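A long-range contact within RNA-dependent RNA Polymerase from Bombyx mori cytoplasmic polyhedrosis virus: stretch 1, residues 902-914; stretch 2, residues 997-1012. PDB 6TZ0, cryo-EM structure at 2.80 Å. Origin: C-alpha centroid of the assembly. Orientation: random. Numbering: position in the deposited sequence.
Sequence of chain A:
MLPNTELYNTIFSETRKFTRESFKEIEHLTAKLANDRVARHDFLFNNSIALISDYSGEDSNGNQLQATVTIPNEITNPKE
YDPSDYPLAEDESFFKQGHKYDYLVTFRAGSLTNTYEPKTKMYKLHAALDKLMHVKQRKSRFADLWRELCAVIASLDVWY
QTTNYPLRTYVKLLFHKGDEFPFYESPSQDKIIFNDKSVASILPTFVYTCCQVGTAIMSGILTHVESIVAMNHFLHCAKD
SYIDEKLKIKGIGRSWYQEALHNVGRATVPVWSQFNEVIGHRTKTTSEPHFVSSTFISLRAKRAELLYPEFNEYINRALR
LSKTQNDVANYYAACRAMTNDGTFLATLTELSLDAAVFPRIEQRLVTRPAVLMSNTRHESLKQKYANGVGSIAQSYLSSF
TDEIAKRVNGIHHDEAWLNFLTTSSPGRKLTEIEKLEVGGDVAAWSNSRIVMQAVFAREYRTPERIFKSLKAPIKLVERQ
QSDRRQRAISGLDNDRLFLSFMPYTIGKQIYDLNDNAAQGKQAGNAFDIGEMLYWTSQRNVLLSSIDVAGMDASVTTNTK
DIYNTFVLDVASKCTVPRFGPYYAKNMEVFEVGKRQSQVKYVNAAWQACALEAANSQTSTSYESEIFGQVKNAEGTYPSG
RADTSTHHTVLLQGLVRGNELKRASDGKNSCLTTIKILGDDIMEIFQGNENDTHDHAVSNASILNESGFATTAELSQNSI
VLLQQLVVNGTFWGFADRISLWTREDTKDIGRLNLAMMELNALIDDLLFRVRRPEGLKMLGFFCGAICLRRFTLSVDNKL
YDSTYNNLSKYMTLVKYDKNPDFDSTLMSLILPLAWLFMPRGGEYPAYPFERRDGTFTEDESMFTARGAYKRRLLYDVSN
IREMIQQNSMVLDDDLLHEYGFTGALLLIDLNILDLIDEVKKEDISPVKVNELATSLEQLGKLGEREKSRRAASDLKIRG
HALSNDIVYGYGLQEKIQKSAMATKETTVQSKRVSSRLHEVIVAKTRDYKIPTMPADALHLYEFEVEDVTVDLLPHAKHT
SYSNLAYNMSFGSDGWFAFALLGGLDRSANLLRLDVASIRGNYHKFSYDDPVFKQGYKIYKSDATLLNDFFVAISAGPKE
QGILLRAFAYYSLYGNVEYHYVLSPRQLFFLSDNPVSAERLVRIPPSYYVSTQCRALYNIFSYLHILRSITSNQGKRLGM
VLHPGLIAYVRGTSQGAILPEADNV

Stretch 1, residues 902-914: FTGALLLIDLNIL
Stretch 2, residues 997-1012: RLHEVIVAKTRDYKIP

The helix of stretch 1 and the helix that opens stretch 2, already under way when the stretch begins, run nearly antiparallel, their axes 154° apart in direction and 11.5 Å apart at closest approach. Such spacing leaves room for branched aliphatics between them, and the loop after the second helix carries the contact back along the first: CA atoms pair Leu911 with Ile1002 (7.6 Å), Leu907 with Tyr1009 (7.7 Å) and Thr903 with Ile1011 (6.6 Å).

Along stretch 2, Leu998 (chi1 t, chi2 m) starts sideways but brings CD2 to 4.2 Å from the backbone O of Leu911. One turn on, Val1001 (m) points toward stretch 1, its CG2 3.8 Å from Leu911 CD2. Ile1002, m at both chi angles, places CD1 3.7 Å from Leu911 CD1 and 4.0 Å from Ile913 CD1. Leu911 (m, t) thus meets Leu998, Val1001, Ile1002 and, further on, Lys1005; Asn912, at phi/psi 59/37, then breaks the helical path before Ile913 (m, t).

Lys1005 (m, m, t, p) lays its aliphatic stem against Leu911, CG to CD2 3.9 Å, while its NZ stays 4.2 Å from Asp910 OD2, opposite charges near each other but beyond a salt bridge. Thr1006 (p) ties the chain back through a very short 2.4 Å hydrogen bond from OG1 to Ile1002 O, leaving its CG2 3.7 Å from Leu907 CD1.

Tyr1009, at phi/psi 58/70 with chi1 t and chi2 74°, turns its ring onto the first helix. Leu907 (chi1 t, chi2 144°) covers one face, its CD1 3.8 Å from the centroid of the Tyr1009 ring in a CH-pi contact; Thr903 OG1 lies at the edge, 3.2 Å from Tyr1009 CD2. Tyr1009 OH sits 3.2 Å from Leu906 O and 3.5 Å from Asp910 OD2.

Lys1010 points away; extended Ile1011 (m, t) returns, packing CG2 3.7 Å from CD1 of Leu906 (m, t).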

# COMPACT_ATOMS: atom_id res chain seq x y z
N PHE A 902 29.48 -10.58 -33.43
CA PHE A 902 28.03 -10.40 -33.42
C PHE A 902 27.30 -11.71 -33.70
O PHE A 902 26.19 -11.92 -33.20
CB PHE A 902 27.61 -9.35 -34.45
CG PHE A 902 27.95 -7.94 -34.07
CD1 PHE A 902 27.16 -7.24 -33.19
CD2 PHE A 902 29.05 -7.31 -34.62
CE1 PHE A 902 27.46 -5.94 -32.84
CE2 PHE A 902 29.35 -6.00 -34.28
CZ PHE A 902 28.55 -5.32 -33.39
N THR A 903 27.92 -12.58 -34.49
CA THR A 903 27.26 -13.82 -34.89
C THR A 903 27.16 -14.81 -33.75
O THR A 903 26.20 -15.59 -33.70
CB THR A 903 27.97 -14.41 -36.10
OG1 THR A 903 27.34 -15.64 -36.49
CG2 THR A 903 29.43 -14.66 -35.82
N GLY A 904 28.10 -14.78 -32.80
CA GLY A 904 27.96 -15.59 -31.61
C GLY A 904 26.83 -15.11 -30.72
O GLY A 904 26.09 -15.92 -30.14
N ALA A 905 26.65 -13.79 -30.63
CA ALA A 905 25.55 -13.23 -29.85
C ALA A 905 24.21 -13.56 -30.49
O ALA A 905 23.24 -13.88 -29.79
CB ALA A 905 25.73 -11.73 -29.72
N LEU A 906 24.13 -13.50 -31.82
CA LEU A 906 22.88 -13.81 -32.50
C LEU A 906 22.59 -15.30 -32.47
O LEU A 906 21.42 -15.70 -32.35
CB LEU A 906 22.91 -13.27 -33.92
CG LEU A 906 22.89 -11.74 -33.92
CD1 LEU A 906 23.11 -11.18 -35.31
CD2 LEU A 906 21.57 -11.25 -33.35
N LEU A 907 23.62 -16.14 -32.55
CA LEU A 907 23.46 -17.58 -32.37
C LEU A 907 23.00 -17.91 -30.95
O LEU A 907 22.17 -18.81 -30.76
CB LEU A 907 24.78 -18.27 -32.71
CG LEU A 907 25.00 -19.78 -32.76
CD1 LEU A 907 25.96 -20.08 -33.88
CD2 LEU A 907 25.62 -20.24 -31.46
N LEU A 908 23.51 -17.18 -29.96
CA LEU A 908 23.11 -17.39 -28.58
C LEU A 908 21.66 -16.99 -28.35
O LEU A 908 20.91 -17.72 -27.69
CB LEU A 908 24.05 -16.61 -27.66
CG LEU A 908 23.90 -16.62 -26.14
CD1 LEU A 908 25.27 -16.62 -25.52
CD2 LEU A 908 23.18 -15.36 -25.70
N ILE A 909 21.24 -15.83 -28.87
CA ILE A 909 19.85 -15.42 -28.69
C ILE A 909 18.91 -16.26 -29.57
O ILE A 909 17.73 -16.40 -29.25
CB ILE A 909 19.72 -13.90 -28.94
CG1 ILE A 909 18.39 -13.37 -28.40
CG2 ILE A 909 19.81 -13.56 -30.41
CD1 ILE A 909 18.24 -13.54 -26.92
N ASP A 910 19.43 -16.88 -30.63
CA ASP A 910 18.62 -17.78 -31.45
C ASP A 910 18.41 -19.12 -30.76
O ASP A 910 17.31 -19.67 -30.79
CB ASP A 910 19.30 -17.97 -32.80
CG ASP A 910 18.38 -18.58 -33.85
OD1 ASP A 910 17.18 -18.79 -33.57
OD2 ASP A 910 18.87 -18.85 -34.97
N LEU A 911 19.45 -19.66 -30.13
CA LEU A 911 19.37 -21.00 -29.56
C LEU A 911 18.74 -21.05 -28.18
O LEU A 911 18.56 -22.16 -27.66
CB LEU A 911 20.76 -21.64 -29.51
CG LEU A 911 21.32 -22.00 -30.88
CD1 LEU A 911 22.74 -22.46 -30.74
CD2 LEU A 911 20.48 -23.08 -31.53
N ASN A 912 18.42 -19.90 -27.58
CA ASN A 912 17.71 -19.79 -26.30
C ASN A 912 18.47 -20.48 -25.16
O ASN A 912 17.86 -21.09 -24.27
CB ASN A 912 16.28 -20.32 -26.39
CG ASN A 912 15.40 -19.46 -27.25
OD1 ASN A 912 15.00 -19.85 -28.35
ND2 ASN A 912 15.05 -18.28 -26.74
N ILE A 913 19.80 -20.40 -25.20
CA ILE A 913 20.61 -21.03 -24.16
C ILE A 913 20.47 -20.28 -22.84
O ILE A 913 20.42 -20.89 -21.77
CB ILE A 913 22.07 -21.13 -24.64
CG1 ILE A 913 22.13 -22.05 -25.86
CG2 ILE A 913 22.99 -21.67 -23.56
CD1 ILE A 913 23.47 -22.06 -26.55
N LEU A 914 20.33 -18.96 -22.89
CA LEU A 914 20.16 -18.14 -21.70
C LEU A 914 18.77 -18.20 -21.09
O LEU A 914 18.49 -17.44 -20.16
CB LEU A 914 20.53 -16.69 -22.00
CG LEU A 914 21.96 -16.26 -21.65
CD1 LEU A 914 23.01 -17.02 -22.42
CD2 LEU A 914 22.09 -14.77 -21.93
N ARG A 997 17.63 -33.17 -27.68
CA ARG A 997 16.76 -32.24 -28.40
C ARG A 997 17.43 -30.88 -28.58
O ARG A 997 17.26 -30.23 -29.62
CB ARG A 997 15.43 -32.10 -27.67
CG ARG A 997 14.40 -31.24 -28.40
CD ARG A 997 13.10 -31.14 -27.62
NE ARG A 997 12.40 -32.43 -27.53
CZ ARG A 997 11.57 -32.89 -28.46
NH1 ARG A 997 10.99 -34.07 -28.29
NH2 ARG A 997 11.33 -32.18 -29.55
N LEU A 998 18.20 -30.44 -27.59
CA LEU A 998 18.90 -29.17 -27.73
C LEU A 998 20.27 -29.36 -28.37
O LEU A 998 20.73 -28.48 -29.11
CB LEU A 998 19.00 -28.49 -26.36
CG LEU A 998 19.16 -26.97 -26.24
CD1 LEU A 998 20.56 -26.45 -26.46
CD2 LEU A 998 18.20 -26.29 -27.21
N HIS A 999 20.91 -30.51 -28.13
CA HIS A 999 22.20 -30.80 -28.74
C HIS A 999 22.10 -30.93 -30.25
O HIS A 999 23.06 -30.61 -30.97
CB HIS A 999 22.79 -32.08 -28.16
CG HIS A 999 24.12 -32.45 -28.71
ND1 HIS A 999 25.28 -31.80 -28.35
CD2 HIS A 999 24.48 -33.40 -29.61
CE1 HIS A 999 26.30 -32.34 -29.00
NE2 HIS A 999 25.84 -33.31 -29.77
N GLU A 1000 20.95 -31.39 -30.76
CA GLU A 1000 20.75 -31.50 -32.20
C GLU A 1000 20.81 -30.13 -32.87
O GLU A 1000 21.47 -29.98 -33.91
CB GLU A 1000 19.41 -32.18 -32.49
CG GLU A 1000 19.10 -32.32 -33.98
CD GLU A 1000 20.04 -33.27 -34.71
OE1 GLU A 1000 20.57 -34.20 -34.07
OE2 GLU A 1000 20.24 -33.08 -35.92
N VAL A 1001 20.19 -29.11 -32.28
CA VAL A 1001 20.28 -27.80 -32.89
C VAL A 1001 21.59 -27.09 -32.55
O VAL A 1001 22.00 -26.21 -33.32
CB VAL A 1001 19.07 -26.91 -32.54
CG1 VAL A 1001 17.78 -27.58 -33.01
CG2 VAL A 1001 19.01 -26.58 -31.06
N ILE A 1002 22.27 -27.47 -31.46
CA ILE A 1002 23.66 -27.03 -31.26
C ILE A 1002 24.54 -27.50 -32.41
O ILE A 1002 25.34 -26.74 -32.96
CB ILE A 1002 24.21 -27.52 -29.90
CG1 ILE A 1002 23.46 -26.90 -28.73
CG2 ILE A 1002 25.69 -27.20 -29.76
CD1 ILE A 1002 23.56 -25.42 -28.65
N VAL A 1003 24.39 -28.77 -32.82
CA VAL A 1003 25.18 -29.30 -33.92
C VAL A 1003 24.75 -28.68 -35.25
O VAL A 1003 25.58 -28.33 -36.09
CB VAL A 1003 25.09 -30.84 -33.94
CG1 VAL A 1003 25.75 -31.42 -35.18
CG2 VAL A 1003 25.74 -31.41 -32.70
N ALA A 1004 23.44 -28.49 -35.43
CA ALA A 1004 22.93 -28.06 -36.73
C ALA A 1004 23.20 -26.59 -37.00
O ALA A 1004 23.62 -26.22 -38.10
CB ALA A 1004 21.43 -28.35 -36.82
N LYS A 1005 23.00 -25.72 -36.00
CA LYS A 1005 23.09 -24.29 -36.21
C LYS A 1005 24.51 -23.74 -36.10
O LYS A 1005 24.70 -22.53 -36.26
CB LYS A 1005 22.19 -23.56 -35.21
CG LYS A 1005 20.71 -23.87 -35.34
CD LYS A 1005 20.15 -23.30 -36.63
CE LYS A 1005 18.67 -23.60 -36.79
NZ LYS A 1005 17.84 -22.87 -35.80
N THR A 1006 25.52 -24.58 -35.85
CA THR A 1006 26.88 -24.09 -35.64
C THR A 1006 27.86 -24.62 -36.68
O THR A 1006 29.05 -24.72 -36.41
CB THR A 1006 27.38 -24.43 -34.24
OG1 THR A 1006 27.30 -25.84 -34.02
CG2 THR A 1006 26.57 -23.70 -33.18
N ARG A 1007 27.38 -24.95 -37.88
CA ARG A 1007 28.30 -25.36 -38.93
C ARG A 1007 28.91 -24.15 -39.62
O ARG A 1007 30.13 -23.93 -39.56
CB ARG A 1007 27.59 -26.27 -39.93
CG ARG A 1007 27.21 -27.62 -39.36
CD ARG A 1007 26.50 -28.47 -40.39
NE ARG A 1007 27.37 -28.79 -41.52
CZ ARG A 1007 28.20 -29.83 -41.55
NH1 ARG A 1007 28.95 -30.05 -42.62
NH2 ARG A 1007 28.28 -30.65 -40.52
N ASP A 1008 28.08 -23.34 -40.28
CA ASP A 1008 28.51 -22.07 -40.85
C ASP A 1008 27.85 -20.89 -40.16
O ASP A 1008 28.55 -19.98 -39.69
CB ASP A 1008 28.19 -22.03 -42.35
CG ASP A 1008 29.04 -22.99 -43.16
OD1 ASP A 1008 30.18 -23.28 -42.73
OD2 ASP A 1008 28.57 -23.46 -44.21
N TYR A 1009 26.52 -20.91 -40.08
CA TYR A 1009 25.68 -19.91 -39.40
C TYR A 1009 25.91 -18.51 -39.97
O TYR A 1009 26.56 -17.65 -39.38
CB TYR A 1009 25.88 -19.92 -37.88
CG TYR A 1009 24.81 -19.12 -37.17
CD1 TYR A 1009 23.52 -19.63 -37.05
CD2 TYR A 1009 25.07 -17.87 -36.65
CE1 TYR A 1009 22.53 -18.91 -36.42
CE2 TYR A 1009 24.08 -17.14 -36.02
CZ TYR A 1009 22.81 -17.67 -35.91
OH TYR A 1009 21.82 -16.96 -35.28
N LYS A 1010 25.44 -18.34 -41.20
CA LYS A 1010 25.19 -16.99 -41.67
C LYS A 1010 24.04 -16.38 -40.87
O LYS A 1010 23.13 -17.08 -40.42
CB LYS A 1010 24.85 -16.98 -43.17
CG LYS A 1010 26.05 -16.90 -44.10
CD LYS A 1010 26.75 -18.23 -44.27
CE LYS A 1010 25.91 -19.18 -45.09
NZ LYS A 1010 26.63 -20.46 -45.38
N ILE A 1011 24.11 -15.07 -40.68
CA ILE A 1011 23.03 -14.36 -39.99
C ILE A 1011 21.86 -14.19 -40.95
O ILE A 1011 22.06 -13.71 -42.08
CB ILE A 1011 23.53 -13.02 -39.48
CG1 ILE A 1011 24.67 -13.22 -38.48
CG2 ILE A 1011 22.40 -12.25 -38.82
CD1 ILE A 1011 25.43 -11.97 -38.15
N PRO A 1012 20.64 -14.58 -40.57
CA PRO A 1012 19.52 -14.49 -41.51
C PRO A 1012 19.00 -13.07 -41.65
O PRO A 1012 19.07 -12.26 -40.72
CB PRO A 1012 18.46 -15.40 -40.87
CG PRO A 1012 18.76 -15.34 -39.42
CD PRO A 1012 20.26 -15.24 -39.31